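Local coordinates for protein arabinogalactan endo-1,4-beta-galactosidase (Ignisphaera aggregans, PDB 7OSK) that probably hydrolyses internal beta-1,4-galactosidic bonds of arabinogalactan through its calcium-binding family 53 TIM-barrel domain, one part of a longer hyperthermostable archaeal protein, at residues A[88-93]-A[348-353]; A[94-99]-A[139-144]. One frame throughout, in Å; residues are numbered along the deposited sequence.

Interaction 1. Residues A[88-93]-A[348-353]; sequences VNWIRL and GIFYWG
Arg-92 lays its aliphatic chain over one face of the Phe-350 ring inside the barrel, where strands 90-95 and 346-352 face each other past strand 51-55, their common neighbour. The short strand axes approach to 7.9 Å at 54°. CB of Arg-92 starts the contact, 3.5 Å from CD1 of Phe-350. With CG anti to the backbone N (chi1 -180°) and the chain extended to NE, CD is carried on across the ring. CD of Arg-92 sits 4.3 Å from the Phe-350 centroid and 25° off the ring normal, a CH-pi contact over the face. At the tip, NH1 of Arg-92 approaches CD1 of Trp-352 edge to edge at 3.5 Å. The charge itself is met elsewhere: NH1 forms salt bridges with Asp-55 and Glu-292, and NH2 a hydrogen bond with Gln-187. Phe-350 also touches Trp-90: CB of Trp-90 is 3.6 Å from CE1 of Phe-350, and CE3 of the indole lies in the phenyl plane, at its edge. An alanine in place of Phe-350 would probably open a gap between Trp-90 and the Arg-92 methylenes, letting the arginine chain shift. The chemistry therefore changes along the strands: hydrocarbon packs around Phe-350 in the barrel interior, and further toward the C-terminal strand ends a buried cation is held by carboxylates beside the Trp-352 edge.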
ATOM      1  N   VAL A  88     -11.616  -6.932   7.325  1.00 22.88           N
ATOM      2  CA  VAL A  88     -10.388  -6.878   6.540  1.00 22.56           C
ATOM      3  C   VAL A  88      -9.899  -8.289   6.224  1.00 20.97           C
ATOM      4  O   VAL A  88      -9.768  -9.117   7.123  1.00 24.46           O
ATOM      5  CB  VAL A  88      -9.282  -6.092   7.275  1.00 22.08           C
ATOM      6  CG1 VAL A  88      -7.973  -6.131   6.494  1.00 20.25           C
ATOM      7  CG2 VAL A  88      -9.719  -4.652   7.503  1.00 23.50           C
ATOM      8  N   ASN A  89      -9.622  -8.551   4.947  1.00 20.17           N
ATOM      9  CA  ASN A  89      -9.209  -9.883   4.502  1.00 23.09           C
ATOM     10  C   ASN A  89      -7.834  -9.915   3.843  1.00 22.49           C
ATOM     11  O   ASN A  89      -7.291 -10.991   3.591  1.00 21.90           O
ATOM     12  CB  ASN A  89     -10.240 -10.452   3.527  1.00 22.62           C
ATOM     13  CG  ASN A  89     -10.574  -9.491   2.406  1.00 21.02           C
ATOM     14  OD1 ASN A  89      -9.928  -8.457   2.250  1.00 21.49           O
ATOM     15  ND2 ASN A  89     -11.584  -9.833   1.614  1.00 24.72           N
ATOM     16  N   TRP A  90      -7.281  -8.738   3.557  1.00 20.92           N
ATOM     17  CA  TRP A  90      -5.965  -8.635   2.930  1.00 21.92           C
ATOM     18  C   TRP A  90      -5.034  -7.723   3.718  1.00 21.52           C
ATOM     19  O   TRP A  90      -5.478  -6.775   4.368  1.00 21.37           O
ATOM     20  CB  TRP A  90      -6.091  -8.118   1.497  1.00 21.51           C
ATOM     21  CG  TRP A  90      -6.379  -9.182   0.493  1.00 19.63           C
ATOM     22  CD1 TRP A  90      -7.570  -9.809   0.281  1.00 21.94           C
ATOM     23  CD2 TRP A  90      -5.457  -9.740  -0.451  1.00 19.91           C
ATOM     24  NE1 TRP A  90      -7.447 -10.729  -0.735  1.00 21.81           N
ATOM     25  CE2 TRP A  90      -6.159 -10.704  -1.200  1.00 20.79           C
ATOM     26  CE3 TRP A  90      -4.106  -9.518  -0.733  1.00 22.62           C
ATOM     27  CZ2 TRP A  90      -5.554 -11.446  -2.214  1.00 22.59           C
ATOM     28  CZ3 TRP A  90      -3.507 -10.257  -1.740  1.00 23.57           C
ATOM     29  CH2 TRP A  90      -4.232 -11.208  -2.468  1.00 21.46           C
ATOM     30  N   ILE A  91      -3.741  -8.025   3.642  1.00 19.81           N
ATOM     31  CA  ILE A  91      -2.704  -7.244   4.304  1.00 20.14           C
ATOM     32  C   ILE A  91      -1.656  -6.812   3.285  1.00 20.89           C
ATOM     33  O   ILE A  91      -1.142  -7.634   2.523  1.00 20.73           O
ATOM     34  CB  ILE A  91      -2.018  -8.048   5.435  1.00 20.93           C
ATOM     35  CG1 ILE A  91      -3.049  -8.547   6.454  1.00 23.05           C
ATOM     36  CG2 ILE A  91      -0.950  -7.206   6.126  1.00 21.06           C
ATOM     37  CD1 ILE A  91      -3.785  -7.442   7.197  1.00 22.59           C
ATOM     38  N   ARG A  92      -1.346  -5.520   3.276  1.00 19.97           N
ATOM     39  CA  ARG A  92      -0.318  -4.978   2.392  1.00 19.77           C
ATOM     40  C   ARG A  92       0.877  -4.508   3.211  1.00 17.78           C
ATOM     41  O   ARG A  92       0.721  -3.776   4.186  1.00 17.53           O
ATOM     42  CB  ARG A  92      -0.878  -3.829   1.554  1.00 19.69           C
ATOM     43  CG  ARG A  92       0.118  -3.200   0.594  1.00 18.51           C
ATOM     44  CD  ARG A  92      -0.560  -2.157  -0.282  1.00 20.13           C
ATOM     45  NE  ARG A  92       0.362  -1.537  -1.237  1.00 21.73           N
ATOM     46  CZ  ARG A  92       0.996  -0.384  -1.041  1.00 17.33           C
ATOM     47  NH1 ARG A  92       0.824   0.302   0.082  1.00 18.32           N
ATOM     48  NH2 ARG A  92       1.808   0.090  -1.974  1.00 17.32           N
ATOM     49  N   LEU A  93       2.068  -4.944   2.810  1.00 18.98           N
ATOM     50  CA  LEU A  93       3.298  -4.598   3.517  1.00 18.17           C
ATOM     51  C   LEU A  93       4.376  -4.147   2.544  1.00 16.89           C
ATOM     52  O   LEU A  93       4.639  -4.816   1.546  1.00 17.22           O
ATOM     53  CB  LEU A  93       3.808  -5.793   4.328  1.00 19.99           C
ATOM     54  CG  LEU A  93       2.906  -6.328   5.441  1.00 19.43           C
ATOM     55  CD1 LEU A  93       3.457  -7.638   5.970  1.00 16.75           C
ATOM     56  CD2 LEU A  93       2.767  -5.310   6.563  1.00 18.92           C
ATOM     57  N   GLY A 348     -10.080  -4.588  -5.601  1.00 23.09           N
ATOM     58  CA  GLY A 348     -10.356  -4.058  -4.279  1.00 23.96           C
ATOM     59  C   GLY A 348      -9.486  -2.888  -3.883  1.00 19.69           C
ATOM     60  O   GLY A 348      -9.011  -2.142  -4.736  1.00 21.76           O
ATOM     61  N   ILE A 349      -9.283  -2.733  -2.578  1.00 21.77           N
ATOM     62  CA  ILE A 349      -8.598  -1.567  -2.039  1.00 18.68           C
ATOM     63  C   ILE A 349      -7.717  -1.918  -0.838  1.00 21.48           C
ATOM     64  O   ILE A 349      -7.932  -2.932  -0.171  1.00 20.86           O
ATOM     65  CB  ILE A 349      -9.614  -0.479  -1.617  1.00 18.44           C
ATOM     66  CG1 ILE A 349     -10.476  -0.962  -0.450  1.00 18.80           C
ATOM     67  CG2 ILE A 349     -10.527  -0.101  -2.778  1.00 23.36           C
ATOM     68  CD1 ILE A 349     -10.308  -0.146   0.798  1.00 20.70           C
ATOM     69  N   PHE A 350      -6.707  -1.084  -0.597  1.00 22.61           N
ATOM     70  CA  PHE A 350      -5.938  -1.129   0.644  1.00 20.52           C
ATOM     71  C   PHE A 350      -5.923   0.246   1.291  1.00 20.28           C
ATOM     72  O   PHE A 350      -5.465   1.216   0.688  1.00 21.80           O
ATOM     73  CB  PHE A 350      -4.498  -1.584   0.400  1.00 19.51           C
ATOM     74  CG  PHE A 350      -4.370  -3.001  -0.069  1.00 17.90           C
ATOM     75  CD1 PHE A 350      -4.291  -4.039   0.839  1.00 20.14           C
ATOM     76  CD2 PHE A 350      -4.307  -3.294  -1.420  1.00 18.20           C
ATOM     77  CE1 PHE A 350      -4.161  -5.344   0.409  1.00 21.23           C
ATOM     78  CE2 PHE A 350      -4.180  -4.595  -1.854  1.00 17.31           C
ATOM     79  CZ  PHE A 350      -4.107  -5.621  -0.939  1.00 20.88           C
ATOM     80  N   TYR A 351      -6.415   0.327   2.521  1.00 20.18           N
ATOM     81  CA  TYR A 351      -6.357   1.568   3.276  1.00 19.59           C
ATOM     82  C   TYR A 351      -4.962   1.737   3.864  1.00 20.23           C
ATOM     83  O   TYR A 351      -4.519   0.911   4.665  1.00 18.86           O
ATOM     84  CB  TYR A 351      -7.411   1.578   4.381  1.00 21.83           C
ATOM     85  CG  TYR A 351      -7.600   2.935   4.999  1.00 19.39           C
ATOM     86  CD1 TYR A 351      -6.760   3.379   6.007  1.00 19.37           C
ATOM     87  CD2 TYR A 351      -8.610   3.779   4.568  1.00 18.65           C
ATOM     88  CE1 TYR A 351      -6.924   4.620   6.572  1.00 21.17           C
ATOM     89  CE2 TYR A 351      -8.784   5.024   5.129  1.00 20.60           C
ATOM     90  CZ  TYR A 351      -7.938   5.442   6.129  1.00 22.92           C
ATOM     91  OH  TYR A 351      -8.108   6.686   6.688  1.00 24.22           O
ATOM     92  N   TRP A 352      -4.274   2.807   3.471  1.00 19.78           N
ATOM     93  CA  TRP A 352      -2.876   3.002   3.852  1.00 20.19           C
ATOM     94  C   TRP A 352      -2.744   3.761   5.169  1.00 20.50           C
ATOM     95  O   TRP A 352      -3.454   4.736   5.411  1.00 21.85           O
ATOM     96  CB  TRP A 352      -2.117   3.746   2.748  1.00 18.39           C
ATOM     97  CG  TRP A 352      -0.629   3.723   2.940  1.00 20.11           C
ATOM     98  CD1 TRP A 352       0.237   2.751   2.524  1.00 19.96           C
ATOM     99  CD2 TRP A 352       0.167   4.710   3.603  1.00 19.27           C
ATOM    100  NE1 TRP A 352       1.523   3.075   2.885  1.00 19.01           N
ATOM    101  CE2 TRP A 352       1.507   4.275   3.549  1.00 19.26           C
ATOM    102  CE3 TRP A 352      -0.122   5.921   4.236  1.00 17.97           C
ATOM    103  CZ2 TRP A 352       2.552   5.005   4.104  1.00 20.20           C
ATOM    104  CZ3 TRP A 352       0.916   6.646   4.786  1.00 21.57           C
ATOM    105  CH2 TRP A 352       2.238   6.186   4.716  1.00 21.76           C
ATOM    106  N   GLY A 353      -1.826   3.304   6.016  1.00 18.71           N
ATOM    107  CA  GLY A 353      -1.598   3.927   7.307  1.00 19.00           C
ATOM    108  C   GLY A 353      -2.707   3.607   8.289  1.00 20.20           C
ATOM    109  O   GLY A 353      -2.983   4.379   9.206  1.00 18.61           O
TER

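Interaction 2. Residues A[94-99]-A[139-144]; sequences RVWNDP and DWWADP
Trp-96 meets both Trp-140 and Trp-141, and the three indoles form an aromatic cluster where the loop after strand 130-135 passes the C-terminal end of strand 90-95. Both aromatic pairs are edge-to-face, but Trp-96 changes role between them. It offers its face to the edge of Trp-140, with the six-membered ring of Trp-96 and the five-membered ring of Trp-140 4.4 Å apart at their centroids and their planes at 55°. Toward Trp-141 it presents its own edge, CZ2 of Trp-96 standing 3.6 Å from CD2 of Trp-141, with planes at 73°. The Trp-140 backbone shares the packing: its CA makes an off-centre CH-pi contact with the six-membered ring of Trp-96, on the same face that the backbone N of Trp-141 covers. CD of Arg-94 lies over the opposite face.

The Arg-94 guanidinium packs on Trp-141, whose CH2 rests over one guanidinium face, offset toward the rim and 3.3 Å from NH2 of Arg-94. The charge of Arg-94 is answered by a salt bridge to Glu-58. The Trp-141 side chain lies about 3 Å from a bound hexane-1,6-diol, probably from the crystallisation liquor, consistent with a pocket on the side of the barrel where TIM-barrel enzymes carry their active sites.

Polar contacts are few. Asp-98 N donates to OD1 of Asp-139 at 2.8 Å, a weak bond because the angle at hydrogen is 121°. CA of Pro-99 approaches the Asp-139 carbonyl O at 3.1 Å as a CA-H...O contact. Although Asp-98 and Asp-139 carry like charges, both form salt bridges with Lys-151, which probably offsets their repulsion.

Two loops at the strand ends are thus joined mainly by indole surface, with the weak N-H bond and two aspartates sharing Lys-151 adding the polar part at one side.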
ATOM      1  N   ARG A  94       4.997  -3.008   2.839  1.00 19.00           N
ATOM      2  CA  ARG A  94       6.144  -2.549   2.067  1.00 18.93           C
ATOM      3  C   ARG A  94       7.411  -3.181   2.627  1.00 16.76           C
ATOM      4  O   ARG A  94       7.468  -3.526   3.806  1.00 18.75           O
ATOM      5  CB  ARG A  94       6.253  -1.021   2.091  1.00 18.04           C
ATOM      6  CG  ARG A  94       6.399  -0.420   3.476  1.00 17.30           C
ATOM      7  CD  ARG A  94       6.641   1.080   3.408  1.00 18.37           C
ATOM      8  NE  ARG A  94       6.635   1.696   4.734  1.00 19.33           N
ATOM      9  CZ  ARG A  94       5.541   2.102   5.372  1.00 17.23           C
ATOM     10  NH1 ARG A  94       4.344   1.959   4.815  1.00 18.98           N
ATOM     11  NH2 ARG A  94       5.642   2.649   6.575  1.00 13.61           N
ATOM     12  N   VAL A  95       8.419  -3.334   1.774  1.00 17.92           N
ATOM     13  CA  VAL A  95       9.692  -3.919   2.181  1.00 19.15           C
ATOM     14  C   VAL A  95      10.856  -3.097   1.636  1.00 18.63           C
ATOM     15  O   VAL A  95      11.029  -2.971   0.421  1.00 17.30           O
ATOM     16  CB  VAL A  95       9.826  -5.387   1.697  1.00 16.82           C
ATOM     17  CG1 VAL A  95      11.204  -5.947   2.031  1.00 17.32           C
ATOM     18  CG2 VAL A  95       8.742  -6.256   2.315  1.00 17.00           C
ATOM     19  N   TRP A  96      11.645  -2.538   2.548  1.00 19.29           N
ATOM     20  CA  TRP A  96      12.868  -1.830   2.194  1.00 15.96           C
ATOM     21  C   TRP A  96      14.047  -2.782   2.337  1.00 16.80           C
ATOM     22  O   TRP A  96      14.053  -3.646   3.214  1.00 16.33           O
ATOM     23  CB  TRP A  96      13.058  -0.596   3.077  1.00 15.47           C
ATOM     24  CG  TRP A  96      12.019   0.468   2.860  1.00 17.58           C
ATOM     25  CD1 TRP A  96      11.490   0.866   1.665  1.00 18.22           C
ATOM     26  CD2 TRP A  96      11.378   1.262   3.864  1.00 16.67           C
ATOM     27  NE1 TRP A  96      10.563   1.859   1.865  1.00 16.45           N
ATOM     28  CE2 TRP A  96      10.478   2.121   3.206  1.00 16.89           C
ATOM     29  CE3 TRP A  96      11.479   1.329   5.256  1.00 20.05           C
ATOM     30  CZ2 TRP A  96       9.681   3.035   3.891  1.00 19.24           C
ATOM     31  CZ3 TRP A  96      10.687   2.242   5.935  1.00 20.69           C
ATOM     32  CH2 TRP A  96       9.800   3.079   5.252  1.00 16.89           C
ATOM     33  N   ASN A  97      15.042  -2.630   1.468  1.00 16.97           N
ATOM     34  CA  ASN A  97      16.173  -3.547   1.440  1.00 16.98           C
ATOM     35  C   ASN A  97      17.018  -3.455   2.703  1.00 18.13           C
ATOM     36  O   ASN A  97      17.291  -4.467   3.350  1.00 19.26           O
ATOM     37  CB  ASN A  97      17.042  -3.276   0.211  1.00 20.54           C
ATOM     38  CG  ASN A  97      16.313  -3.549  -1.091  1.00 20.23           C
ATOM     39  OD1 ASN A  97      15.097  -3.380  -1.186  1.00 16.91           O
ATOM     40  ND2 ASN A  97      17.055  -3.979  -2.103  1.00 21.60           N
ATOM     41  N   ASP A  98      17.425  -2.238   3.047  1.00 18.16           N
ATOM     42  CA  ASP A  98      18.254  -2.003   4.224  1.00 18.10           C
ATOM     43  C   ASP A  98      17.974  -0.623   4.810  1.00 18.28           C
ATOM     44  O   ASP A  98      18.732   0.318   4.577  1.00 18.94           O
ATOM     45  CB  ASP A  98      19.737  -2.133   3.867  1.00 19.31           C
ATOM     46  CG  ASP A  98      20.646  -1.929   5.063  1.00 18.49           C
ATOM     47  OD1 ASP A  98      20.254  -2.314   6.182  1.00 18.82           O
ATOM     48  OD2 ASP A  98      21.752  -1.380   4.882  1.00 19.61           O
ATOM     49  N   PRO A  99      16.876  -0.497   5.573  1.00 16.17           N
ATOM     50  CA  PRO A  99      16.485   0.776   6.190  1.00 17.40           C
ATOM     51  C   PRO A  99      17.306   1.116   7.439  1.00 19.31           C
ATOM     52  O   PRO A  99      16.766   1.573   8.446  1.00 19.05           O
ATOM     53  CB  PRO A  99      15.008   0.549   6.531  1.00 19.03           C
ATOM     54  CG  PRO A  99      14.907  -0.910   6.774  1.00 17.58           C
ATOM     55  CD  PRO A  99      15.879  -1.554   5.824  1.00 17.49           C
ATOM     56  N   ASP A 139      16.182   1.668   0.030  1.00 19.45           N
ATOM     57  CA  ASP A 139      16.468   1.454   1.446  1.00 18.72           C
ATOM     58  C   ASP A 139      15.460   2.199   2.312  1.00 20.00           C
ATOM     59  O   ASP A 139      15.352   1.938   3.507  1.00 19.94           O
ATOM     60  CB  ASP A 139      17.891   1.900   1.799  1.00 19.16           C
ATOM     61  CG  ASP A 139      18.941   0.865   1.430  1.00 20.95           C
ATOM     62  OD1 ASP A 139      18.614  -0.340   1.379  1.00 21.35           O
ATOM     63  OD2 ASP A 139      20.103   1.255   1.195  1.00 20.54           O
ATOM     64  N   TRP A 140      14.723   3.128   1.713  1.00 17.38           N
ATOM     65  CA  TRP A 140      13.692   3.847   2.448  1.00 17.39           C
ATOM     66  C   TRP A 140      12.563   4.279   1.510  1.00 17.25           C
ATOM     67  O   TRP A 140      12.372   3.665   0.461  1.00 17.20           O
ATOM     68  CB  TRP A 140      14.305   5.054   3.167  1.00 18.46           C
ATOM     69  CG  TRP A 140      13.674   5.368   4.503  1.00 18.73           C
ATOM     70  CD1 TRP A 140      13.186   4.476   5.417  1.00 19.64           C
ATOM     71  CD2 TRP A 140      13.464   6.669   5.065  1.00 17.57           C
ATOM     72  NE1 TRP A 140      12.686   5.141   6.511  1.00 18.23           N
ATOM     73  CE2 TRP A 140      12.845   6.489   6.319  1.00 18.11           C
ATOM     74  CE3 TRP A 140      13.737   7.969   4.630  1.00 16.65           C
ATOM     75  CZ2 TRP A 140      12.495   7.558   7.140  1.00 19.64           C
ATOM     76  CZ3 TRP A 140      13.386   9.030   5.445  1.00 17.96           C
ATOM     77  CH2 TRP A 140      12.773   8.818   6.686  1.00 21.26           C
ATOM     78  N   TRP A 141      11.820   5.318   1.893  1.00 18.07           N
ATOM     79  CA  TRP A 141      10.630   5.750   1.155  1.00 18.30           C
ATOM     80  C   TRP A 141      10.880   5.918  -0.340  1.00 18.43           C
ATOM     81  O   TRP A 141      11.893   6.488  -0.751  1.00 16.05           O
ATOM     82  CB  TRP A 141      10.098   7.072   1.711  1.00 15.80           C
ATOM     83  CG  TRP A 141       9.714   7.024   3.152  1.00 17.72           C
ATOM     84  CD1 TRP A 141      10.436   7.497   4.203  1.00 18.65           C
ATOM     85  CD2 TRP A 141       8.512   6.477   3.706  1.00 18.85           C
ATOM     86  NE1 TRP A 141       9.764   7.281   5.380  1.00 17.87           N
ATOM     87  CE2 TRP A 141       8.576   6.656   5.102  1.00 18.44           C
ATOM     88  CE3 TRP A 141       7.384   5.858   3.158  1.00 19.13           C
ATOM     89  CZ2 TRP A 141       7.562   6.236   5.957  1.00 19.34           C
ATOM     90  CZ3 TRP A 141       6.378   5.442   4.010  1.00 19.86           C
ATOM     91  CH2 TRP A 141       6.475   5.632   5.393  1.00 20.18           C
ATOM     92  N   ALA A 142       9.943   5.417  -1.140  1.00 16.63           N
ATOM     93  CA  ALA A 142       9.997   5.580  -2.585  1.00 16.13           C
ATOM     94  C   ALA A 142       8.632   5.983  -3.135  1.00 17.82           C
ATOM     95  O   ALA A 142       7.605   5.409  -2.771  1.00 18.94           O
ATOM     96  CB  ALA A 142      10.479   4.300  -3.249  1.00 18.86           C
ATOM     97  N   ASP A 143       8.638   6.989  -4.003  1.00 17.75           N
ATOM     98  CA  ASP A 143       7.435   7.458  -4.676  1.00 18.71           C
ATOM     99  C   ASP A 143       7.891   8.186  -5.943  1.00 19.47           C
ATOM    100  O   ASP A 143       9.086   8.210  -6.228  1.00 19.27           O
ATOM    101  CB  ASP A 143       6.615   8.352  -3.745  1.00 16.17           C
ATOM    102  CG  ASP A 143       7.394   9.545  -3.249  1.00 19.11           C
ATOM    103  OD1 ASP A 143       7.646  10.467  -4.051  1.00 17.70           O
ATOM    104  OD2 ASP A 143       7.745   9.561  -2.051  1.00 22.96           O
ATOM    105  N   PRO A 144       6.959   8.769  -6.719  1.00 19.09           N
ATOM    106  CA  PRO A 144       7.402   9.382  -7.979  1.00 17.81           C
ATOM    107  C   PRO A 144       8.313  10.601  -7.833  1.00 17.52           C
ATOM    108  O   PRO A 144       8.677  11.174  -8.859  1.00 20.09           O
ATOM    109  CB  PRO A 144       6.084   9.787  -8.645  1.00 19.21           C
ATOM    110  CG  PRO A 144       5.079   8.849  -8.083  1.00 20.12           C
ATOM    111  CD  PRO A 144       5.490   8.672  -6.657  1.00 18.19           C
TER

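Strand 90-95 serves both contacts. Interaction 1 uses its earlier part and lies deep, about 7 Å from the chain centre to its own centre, where its side chains meet those of strand 346-352 across the barrel interior. Interaction 2 takes over at the C-terminal end, its centre about 12 Å out and only partly buried, and reaches a loop instead of a strand. Core chemistry rests on one phenyl ring between an arginine chain and Trp-90; loop chemistry relies on several indoles and on aspartates bridged by a lysine. The two meet through Trp-352: NE1 of Trp-352 packs 3.6 Å from NH1 of Arg-94, and its CZ2 lies 3.9 Å from CZ3 of Trp-141, giving a continuous path of side chains.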